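PDB 6QNM: oxygen-binding di-iron protein from Treponema denticola ATCC 35404, which serves as a chemotaxis sensor that binds oxygen at a di-iron centre in a metallo-beta-lactamase-like fold. Local coordinates for the interface of chains A and B. Sequence-based numbering; all coordinates share one arbitrary frame. Chains: chain A/B, Oxygen-binding di-iron protein.

Contact 1: the interface of chains A and B. Residues chain A 105, 146, 150; chain B 198-201, 247.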
# COMPACT_ATOMS: atom_id res chain seq x y z
N LEU A 105 -3.92 1.16 -11.62
CA LEU A 105 -3.86 2.20 -10.59
C LEU A 105 -2.43 2.53 -10.18
O LEU A 105 -2.16 3.63 -9.71
CB LEU A 105 -4.66 1.76 -9.36
CG LEU A 105 -6.13 2.20 -9.31
CD1 LEU A 105 -6.94 1.54 -10.42
CD2 LEU A 105 -6.74 1.88 -7.95
N PHE A 146 -9.80 -3.17 -2.99
CA PHE A 146 -10.17 -2.79 -1.62
C PHE A 146 -10.11 -3.97 -0.66
O PHE A 146 -10.80 -3.99 0.36
CB PHE A 146 -11.54 -2.11 -1.58
CG PHE A 146 -11.59 -0.83 -2.35
CD1 PHE A 146 -10.99 0.32 -1.83
CD2 PHE A 146 -12.19 -0.76 -3.59
CE1 PHE A 146 -11.01 1.50 -2.54
CE2 PHE A 146 -12.22 0.43 -4.31
CZ PHE A 146 -11.63 1.56 -3.78
N PRO A 150 -6.74 -0.43 -3.07
CA PRO A 150 -7.79 -0.03 -4.03
C PRO A 150 -7.59 -0.62 -5.41
O PRO A 150 -8.57 -0.76 -6.16
CB PRO A 150 -7.69 1.50 -4.05
CG PRO A 150 -6.33 1.81 -3.55
CD PRO A 150 -6.00 0.73 -2.56
N ARG B 198 -11.77 6.93 -7.63
CA ARG B 198 -11.35 5.54 -7.79
C ARG B 198 -10.58 5.00 -6.58
O ARG B 198 -10.69 3.81 -6.28
CB ARG B 198 -10.50 5.39 -9.05
CG ARG B 198 -9.99 3.98 -9.32
CD ARG B 198 -11.12 2.96 -9.42
NE ARG B 198 -10.62 1.60 -9.63
CZ ARG B 198 -10.19 0.81 -8.65
NH1 ARG B 198 -10.22 1.23 -7.39
NH2 ARG B 198 -9.74 -0.41 -8.92
N TYR B 199 -9.82 5.84 -5.88
CA TYR B 199 -8.94 5.34 -4.82
C TYR B 199 -9.54 5.43 -3.43
O TYR B 199 -9.26 4.56 -2.59
CB TYR B 199 -7.60 6.09 -4.84
CG TYR B 199 -6.73 5.82 -6.06
CD1 TYR B 199 -7.13 6.22 -7.33
CD2 TYR B 199 -5.50 5.19 -5.93
CE1 TYR B 199 -6.33 5.98 -8.45
CE2 TYR B 199 -4.69 4.95 -7.03
CZ TYR B 199 -5.11 5.34 -8.29
OH TYR B 199 -4.32 5.11 -9.39
N MET B 200 -10.34 6.46 -3.13
CA MET B 200 -10.99 6.53 -1.82
C MET B 200 -12.06 5.44 -1.71
O MET B 200 -12.79 5.17 -2.67
CB MET B 200 -11.62 7.90 -1.60
CG MET B 200 -10.68 9.08 -1.83
SD MET B 200 -9.35 9.15 -0.61
CE MET B 200 -7.92 9.34 -1.68
N ALA B 201 -12.16 4.83 -0.53
CA ALA B 201 -12.86 3.56 -0.39
C ALA B 201 -14.37 3.69 -0.58
O ALA B 201 -14.99 2.80 -1.17
CB ALA B 201 -12.55 2.94 0.98
N GLY B 247 -15.11 4.77 -4.88
CA GLY B 247 -14.63 3.47 -4.42
C GLY B 247 -15.69 2.41 -4.63
O GLY B 247 -16.22 2.24 -5.73

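Contact 2: the interface of chains A and B. Residues chain A 105, 126, 145, 150-151; chain B 198, 253.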
# COMPACT_ATOMS: atom_id res chain seq x y z
N LEU A 105 -3.92 1.16 -11.62
CA LEU A 105 -3.86 2.20 -10.59
C LEU A 105 -2.43 2.53 -10.18
O LEU A 105 -2.16 3.63 -9.71
CB LEU A 105 -4.66 1.76 -9.36
CG LEU A 105 -6.13 2.20 -9.31
CD1 LEU A 105 -6.94 1.54 -10.42
CD2 LEU A 105 -6.74 1.88 -7.95
N ASP A 126 -9.51 -2.71 -14.43
CA ASP A 126 -10.17 -2.96 -13.15
C ASP A 126 -10.93 -4.28 -13.13
O ASP A 126 -10.96 -4.97 -12.11
CB ASP A 126 -11.10 -1.79 -12.82
CG ASP A 126 -10.36 -0.60 -12.24
OD1 ASP A 126 -9.22 -0.79 -11.76
OD2 ASP A 126 -10.91 0.52 -12.26
N HIS A 145 -10.16 -5.63 -5.57
CA HIS A 145 -9.95 -4.26 -5.14
C HIS A 145 -10.50 -4.03 -3.74
O HIS A 145 -11.52 -4.61 -3.34
CB HIS A 145 -10.60 -3.30 -6.13
CG HIS A 145 -10.18 -3.56 -7.55
ND1 HIS A 145 -8.87 -3.46 -7.95
CD2 HIS A 145 -10.89 -3.92 -8.64
CE1 HIS A 145 -8.79 -3.74 -9.24
NE2 HIS A 145 -10.00 -4.02 -9.68
N PRO A 150 -6.74 -0.43 -3.07
CA PRO A 150 -7.79 -0.03 -4.03
C PRO A 150 -7.59 -0.62 -5.41
O PRO A 150 -8.57 -0.76 -6.16
CB PRO A 150 -7.69 1.50 -4.05
CG PRO A 150 -6.33 1.81 -3.55
CD PRO A 150 -6.00 0.73 -2.56
N GLY A 151 -6.35 -0.97 -5.78
CA GLY A 151 -6.08 -1.63 -7.04
C GLY A 151 -5.37 -2.95 -6.80
O GLY A 151 -4.16 -2.97 -6.55
N ARG B 198 -11.77 6.93 -7.63
CA ARG B 198 -11.35 5.54 -7.79
C ARG B 198 -10.58 5.00 -6.58
O ARG B 198 -10.69 3.81 -6.28
CB ARG B 198 -10.50 5.39 -9.05
CG ARG B 198 -9.99 3.98 -9.32
CD ARG B 198 -11.12 2.96 -9.42
NE ARG B 198 -10.62 1.60 -9.63
CZ ARG B 198 -10.19 0.81 -8.65
NH1 ARG B 198 -10.22 1.23 -7.39
NH2 ARG B 198 -9.74 -0.41 -8.92
N ASN B 253 -18.28 -1.29 -11.27
CA ASN B 253 -17.08 -1.12 -12.08
C ASN B 253 -15.91 -1.96 -11.59
O ASN B 253 -14.86 -1.97 -12.24
CB ASN B 253 -16.66 0.35 -12.12
CG ASN B 253 -17.75 1.27 -12.67
OD1 ASN B 253 -18.68 0.83 -13.35
ND2 ASN B 253 -17.64 2.56 -12.37

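Contact 1: the interface of chains A and B
B:Arg198 reaches A:Pro150 by setting out with CG anti to its own backbone N (chi1 180°) and then bending at chi2 (57°). The next residue, B:Tyr199, takes a different turn. Its CG is anti to the carbonyl carbon (chi1 -68°), which sends the phenol toward A:Leu105. Two neighbours at the end of helix 185-199 thus take hold of different parts of chain A.

The phenol hydroxyl OH of B:Tyr199 donates to the backbone O of A:Leu105 at 2.6 Å. It lies in the carbonyl plane, on a lone pair of that oxygen. The leucine side chain comes from the opposite direction and lies over one ring face. CD2 of A:Leu105 stands 3.9 Å from the centroid of the B:Tyr199 ring, offset toward the rim, in a CH-pi contact. The ring is therefore held at its hydroxyl end and met on a face by one residue.

The guanidinium of B:Arg198 meets the carbonyl of A:Pro150 end-on. NH1 of B:Arg198 donates a hydrogen bond to O of A:Pro150 at 2.9 Å. NH2 of B:Arg198 donates to the same O of A:Pro150 at 3.0 Å. Both approach from the same face; NH1 stands well above the carbonyl plane, NH2 is tilted less from it. The oxygen sits at the guanidinium edge, close to its plane. A:Leu105 crosses the arginine at about a right angle. CD2 of A:Leu105 lies over a guanidinium face, toward the rim, 3.7 Å from CZ of B:Arg198.

A:Phe146 points the far rim of its ring at the backbone of chain B. CE1 of A:Phe146 is 3.5 Å from CA of B:Ala201. CZ of A:Phe146 is 3.6 Å from CA of B:Gly247, in 3-10 helix 247-253. CA of A:Pro150, from its own chain, lies over one ring face, toward the rim.

In this two-fold interface, the end of helix 185-199 and the residues after it meet helix 104-107 and the loop holding A:Phe146 and A:Pro150. The patch would help hold the dimer if this assembly is the biological one.

Contact 2: the interface of chains A and B
A:Asp126 and B:Arg198 come at each other from opposite directions, with the carboxylate and guanidinium planes 58° apart. The arginine uses its side edge, giving one nitrogen to each carboxylate oxygen. NE of B:Arg198 donates to OD2 of A:Asp126 at 2.9 Å, in a nearly straight bond that is also a salt bridge. NH2 of B:Arg198 donates to OD1 of A:Asp126, likewise at 2.9 Å. Both oxygens lie close to the guanidinium plane, but both are met from above the carboxylate plane. The pair is bidentate without being coplanar.

A:His145 crosses the arginine at about a right angle, and the two planes are 76° apart. The guanidinium stands edge-on over the imidazole. NH2 of B:Arg198 sits above the centre of the A:His145 ring, 3.3 Å from the centroid, in a cation-pi contact. The histidine CG is anti to its carbonyl carbon (chi1 -52°), which places the ring beneath this nitrogen.

A second-shell bond fixes the turn of the ring. NE2 of A:His145 donates to the backbone O of A:Asp126 at 2.8 Å. This bond lies in both the ring plane and the carbonyl plane. A:Asp126 thus receives the arginine through its side chain and steadies the histidine through its backbone. The carboxylate would be expected to stabilise the positive charge of the arginine.

B:Asn253 adds a looser contact, its backbone O lying 3.8 Å from CB of A:Asp126.

In chain A, A:Asp126 lies in the loop between strands 121-124 and 130-132. A:His145 and A:Pro150 lie between strands 138-143 and 153-157. The guanidinium enters between these loops from near the end of helix 185-199 of chain B, while B:Asn253 ends 3-10 helix 247-253.

Contact 1 and contact 2 adjoin, with the centres of their C-alpha atoms about 5 Å apart. They share A:Leu105, A:Pro150 and B:Arg198. The arginine joins them, as its guanidinium serves the proline carbonyl in contact 1 and the carboxylate and imidazole in contact 2. Both draw on helix 185-199 and the short helical turn 247-253 of chain B. They are better read as one continuous patch, with more apolar packing in contact 1 and a charged grip in contact 2. The two-fold symmetry repeats the patch with the chains exchanged, so each chain both gives and receives an arginine.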